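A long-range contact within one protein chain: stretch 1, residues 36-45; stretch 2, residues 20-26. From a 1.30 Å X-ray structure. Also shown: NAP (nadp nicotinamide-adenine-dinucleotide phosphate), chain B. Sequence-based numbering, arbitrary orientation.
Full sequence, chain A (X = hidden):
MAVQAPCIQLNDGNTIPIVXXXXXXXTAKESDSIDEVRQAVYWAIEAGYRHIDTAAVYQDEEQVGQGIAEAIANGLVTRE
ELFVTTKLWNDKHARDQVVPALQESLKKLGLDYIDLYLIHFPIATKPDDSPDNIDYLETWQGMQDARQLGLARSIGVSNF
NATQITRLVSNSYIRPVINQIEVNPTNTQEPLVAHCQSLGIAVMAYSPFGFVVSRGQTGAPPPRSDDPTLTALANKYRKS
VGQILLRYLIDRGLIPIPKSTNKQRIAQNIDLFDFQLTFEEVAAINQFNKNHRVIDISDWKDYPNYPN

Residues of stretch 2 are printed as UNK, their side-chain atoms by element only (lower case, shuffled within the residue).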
# COMPACT_ATOMS: atom_id res chain seq x y z
N GLU A 36 -5.83 1.64 18.45
CA GLU A 36 -4.39 1.44 18.24
C GLU A 36 -3.92 1.98 16.89
O GLU A 36 -2.74 2.25 16.72
CB GLU A 36 -4.02 -0.04 18.34
CG GLU A 36 -4.54 -0.88 17.16
CD GLU A 36 -3.98 -2.30 17.16
OE1 GLU A 36 -3.16 -2.63 18.05
OE2 GLU A 36 -4.38 -3.08 16.25
N VAL A 37 -4.82 2.14 15.94
CA VAL A 37 -4.46 2.71 14.65
C VAL A 37 -4.16 4.19 14.81
O VAL A 37 -3.21 4.70 14.21
CB VAL A 37 -5.58 2.48 13.61
CG1 VAL A 37 -5.30 3.23 12.33
CG2 VAL A 37 -5.76 0.97 13.34
N ARG A 38 -4.95 4.93 15.58
CA ARG A 38 -4.67 6.32 15.87
C ARG A 38 -3.30 6.44 16.50
O ARG A 38 -2.45 7.24 16.07
CB ARG A 38 -5.74 6.92 16.80
CG ARG A 38 -5.40 8.30 17.31
CD ARG A 38 -6.24 8.71 18.55
NE ARG A 38 -5.98 7.77 19.65
CZ ARG A 38 -4.86 7.74 20.34
NH1 ARG A 38 -3.91 8.64 20.14
NH2 ARG A 38 -4.68 6.80 21.24
N GLN A 39 -3.04 5.61 17.51
CA GLN A 39 -1.75 5.65 18.19
C GLN A 39 -0.60 5.29 17.24
O GLN A 39 0.46 5.91 17.30
CB GLN A 39 -1.78 4.71 19.39
CG GLN A 39 -0.54 4.79 20.28
CD GLN A 39 -0.38 6.17 20.90
OE1 GLN A 39 -1.27 6.64 21.60
NE2 GLN A 39 0.72 6.85 20.59
N ALA A 40 -0.81 4.29 16.39
CA ALA A 40 0.23 3.87 15.45
C ALA A 40 0.57 4.99 14.46
O ALA A 40 1.73 5.21 14.15
CB ALA A 40 -0.23 2.66 14.69
N VAL A 41 -0.45 5.66 13.94
CA VAL A 41 -0.22 6.79 13.04
C VAL A 41 0.60 7.87 13.72
O VAL A 41 1.57 8.40 13.14
CB VAL A 41 -1.56 7.34 12.50
CG1 VAL A 41 -1.39 8.71 11.83
CG2 VAL A 41 -2.13 6.34 11.51
N TYR A 42 0.23 8.20 14.95
CA TYR A 42 0.99 9.18 15.71
C TYR A 42 2.45 8.76 15.92
O TYR A 42 3.37 9.51 15.65
CB TYR A 42 0.32 9.46 17.05
CG TYR A 42 0.96 10.61 17.78
CD1 TYR A 42 0.51 11.91 17.59
CD2 TYR A 42 2.06 10.40 18.62
CE1 TYR A 42 1.11 12.98 18.22
CE2 TYR A 42 2.66 11.46 19.26
CZ TYR A 42 2.17 12.75 19.06
OH TYR A 42 2.75 13.82 19.70
N TRP A 43 2.64 7.53 16.39
CA TRP A 43 3.98 7.03 16.62
C TRP A 43 4.82 7.01 15.33
O TRP A 43 6.02 7.29 15.33
CB TRP A 43 3.92 5.62 17.19
CG TRP A 43 3.72 5.55 18.66
CD1 TRP A 43 4.03 6.51 19.58
CD2 TRP A 43 3.21 4.43 19.39
NE1 TRP A 43 3.76 6.04 20.85
CE2 TRP A 43 3.25 4.78 20.76
CE3 TRP A 43 2.71 3.17 19.03
CZ2 TRP A 43 2.80 3.92 21.77
CZ3 TRP A 43 2.28 2.31 20.03
CH2 TRP A 43 2.33 2.69 21.38
N ALA A 44 4.18 6.63 14.22
CA ALA A 44 4.88 6.58 12.94
C ALA A 44 5.37 7.96 12.56
O ALA A 44 6.53 8.14 12.21
CB ALA A 44 3.99 6.00 11.86
N ILE A 45 4.49 8.95 12.62
CA ILE A 45 4.91 10.30 12.29
C ILE A 45 6.03 10.78 13.23
O ILE A 45 6.99 11.38 12.79
CB ILE A 45 3.70 11.26 12.30
CG1 ILE A 45 2.71 10.85 11.19
CG2 ILE A 45 4.14 12.71 12.14
CD1 ILE A 45 1.36 11.55 11.26
N UNK A 20 5.50 3.53 3.65
CA UNK A 20 4.19 3.91 4.16
C UNK A 20 3.80 3.05 5.33
O UNK A 20 4.03 1.84 5.33
c UNK A 20 3.14 3.79 3.06
N UNK A 21 3.18 3.68 6.33
CA UNK A 21 2.56 2.92 7.41
C UNK A 21 1.27 2.26 6.93
O UNK A 21 0.37 2.95 6.44
c UNK A 21 2.55 2.13 10.50
c UNK A 21 1.57 3.06 9.77
c UNK A 21 2.25 3.80 8.60
c UNK A 21 0.94 4.00 10.75
N UNK A 22 1.17 0.95 7.06
CA UNK A 22 -0.08 0.28 6.78
C UNK A 22 -1.08 0.38 7.91
O UNK A 22 -0.71 0.27 9.09
N UNK A 23 -2.34 0.61 7.56
CA UNK A 23 -3.42 0.70 8.54
C UNK A 23 -4.55 -0.26 8.25
O UNK A 23 -5.64 -0.13 8.82
c UNK A 23 -2.82 3.13 9.02
o UNK A 23 -4.63 2.56 7.49
c UNK A 23 -3.95 2.14 8.69
N UNK A 24 -4.31 -1.25 7.40
CA UNK A 24 -5.27 -2.33 7.27
C UNK A 24 -5.25 -3.17 8.53
O UNK A 24 -4.24 -3.23 9.26
N UNK A 25 -6.37 -3.85 8.78
CA UNK A 25 -6.57 -4.55 10.04
C UNK A 25 -6.56 -6.07 9.90
O UNK A 25 -6.94 -6.77 10.84
c UNK A 25 -7.12 -2.09 11.70
n UNK A 25 -7.44 -2.45 13.09
c UNK A 25 -8.11 -2.65 10.75
n UNK A 25 -6.96 -2.97 15.27
c UNK A 25 -7.91 -4.15 10.64
c UNK A 25 -6.53 -2.65 14.04
n UNK A 25 -5.20 -2.56 13.78
N UNK A 26 -6.13 -6.58 8.75
CA UNK A 26 -6.10 -8.02 8.54
C UNK A 26 -5.31 -8.79 9.59
O UNK A 26 -5.63 -9.94 9.90
PA NAP B . 2.15 -6.69 6.91
O1A NAP B . 2.68 -5.32 7.04
O2A NAP B . 2.45 -7.56 5.79
O5B NAP B . 2.30 -7.53 8.22
C5B NAP B . 1.93 -7.01 9.46
C4B NAP B . 2.25 -7.93 10.63
O4B NAP B . 3.67 -7.98 10.84
C3B NAP B . 1.63 -7.59 11.93
O3B NAP B . 1.28 -8.80 12.56
C2B NAP B . 2.70 -6.89 12.63
O2B NAP B . 2.59 -6.92 14.04
C1B NAP B . 3.94 -7.61 12.17
N9A NAP B . 5.17 -6.84 12.13
C8A NAP B . 5.28 -5.56 11.71
N7A NAP B . 6.54 -5.18 11.68
C5A NAP B . 7.30 -6.23 12.11
C6A NAP B . 8.67 -6.42 12.30
N6A NAP B . 9.64 -5.43 12.08
N1A NAP B . 9.06 -7.63 12.74
C2A NAP B . 8.18 -8.60 12.98
N3A NAP B . 6.85 -8.46 12.80
C4A NAP B . 6.42 -7.27 12.35
O3 NAP B . 0.54 -6.53 6.99
PN NAP B . -0.70 -6.25 6.02
O1N NAP B . -1.66 -5.49 6.85
O2N NAP B . -1.12 -7.55 5.44
O5D NAP B . -0.17 -5.36 4.82
C5D NAP B . 0.36 -4.09 5.05
C4D NAP B . -0.52 -2.92 4.58
O4D NAP B . -0.69 -2.94 3.17
C3D NAP B . -1.92 -2.94 5.10
O3D NAP B . -2.00 -2.61 6.47
C2D NAP B . -2.57 -2.01 4.20
O2D NAP B . -2.22 -0.69 4.49
C1D NAP B . -2.00 -2.45 2.87
N1N NAP B . -2.71 -3.47 2.09
C2N NAP B . -3.38 -3.13 0.98
C3N NAP B . -4.03 -4.09 0.25
C7N NAP B . -4.69 -3.65 -1.00
O7N NAP B . -4.36 -2.60 -1.60
N7N NAP B . -5.59 -4.50 -1.54
C4N NAP B . -4.08 -5.43 0.68
C5N NAP B . -3.37 -5.78 1.84
C6N NAP B . -2.70 -4.77 2.51
P2B NAP B . 2.60 -5.59 14.93
O1X NAP B . 2.37 -6.12 16.36
O2X NAP B . 3.92 -4.97 14.81
O3X NAP B . 1.46 -4.72 14.44

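Position 20 carries a single side-chain carbon and nothing beyond it, which makes it Ala20. It lies out of reach of the helix formed by stretch 1, a small buried residue leading into a short strand.

Position 21 has four side-chain carbons and no heteroatom. From CB the chain runs to one carbon, which forks into two methyls, and one of these lies 3.8 Å from Ala44 CB, 3.9 Å from Val41 CG2 and 3.7 Å from Ala40 O. A fork at the second carbon, not at CB, identifies Leu21, and the methyl in contact is CD2. With chi1 in t and chi2 in p, its side chain is directed at the helix. The two alanines keep the helix surface low, so that a branched aliphatic group can settle close against the backbone, and more of Leu21's surface is covered by the helix than of any other residue in its stretch, though only narrowly.

Position 22 has no side-chain atoms at all, so it is Gly22. The helix does not explain this absence, since nothing of stretch 1 would come within 5.5 Å of a CB. The cofactor does: an ideal CB would stand 2.6 Å from NAP O3D, a clash, while the bare CA approaches NAP O2D to 3.3 Å.

Position 23 shows a CB bearing one oxygen and one carbon. This CB points toward the helix and packs 4.0 Å from Val37 CG1, and the carbon it bears lies 4.1 Å from Val41 CG2. The branched pattern is that of Thr23, with CG2 as the methyl. The hydroxyl, OG1, is hydrogen-bonded elsewhere in the structure, so the residue joins a polar need to an apolar contact. Its backbone N also makes a weak hydrogen bond to NAP O2D, at 3.3 Å.

Position 24 again lacks a side chain and is Gly24. A CB would point away from the helix and be crowded by NAP O3D at 3.0 Å; meanwhile the backbone N donates a hydrogen bond of 2.8 Å to that same oxygen.

Position 25 has three carbons in line, a nitrogen, then a carbon carrying two more nitrogens, both of which reach Glu36 OE2, while Val37 CG2 covers one face of the group. This is a guanidinium, hence Arg25. Its CA-to-CB bond runs sideways, but the long chain, with chi1 to chi3 all in m, brings the charged end to the helix. NH1 and NH2 both donate to Glu36 OE2, at 2.7 and 2.8 Å, forming a salt bridge at the guanidinium edge. Val37 CG2 lies 3.6 Å from NH1, so the flat group combines charge pairing with apolar packing.

Position 26 has no side-chain atoms and is Gly26. It is exposed and touches nothing on the helix; a CB would have room.

The contact thus changes character along the helix. Leu21 packs among Ala40, Val41 and Ala44, Thr23 meets Val37 and Val41, and Arg25 pairs with Glu36 at the start of stretch 1. The side chains of Leu21, Thr23 and Arg25 serve the helix, while Gly22 and Gly24, with the backbone N of Thr23, face NAP.

Stretch 2, residues 20-26: ALGTGRG
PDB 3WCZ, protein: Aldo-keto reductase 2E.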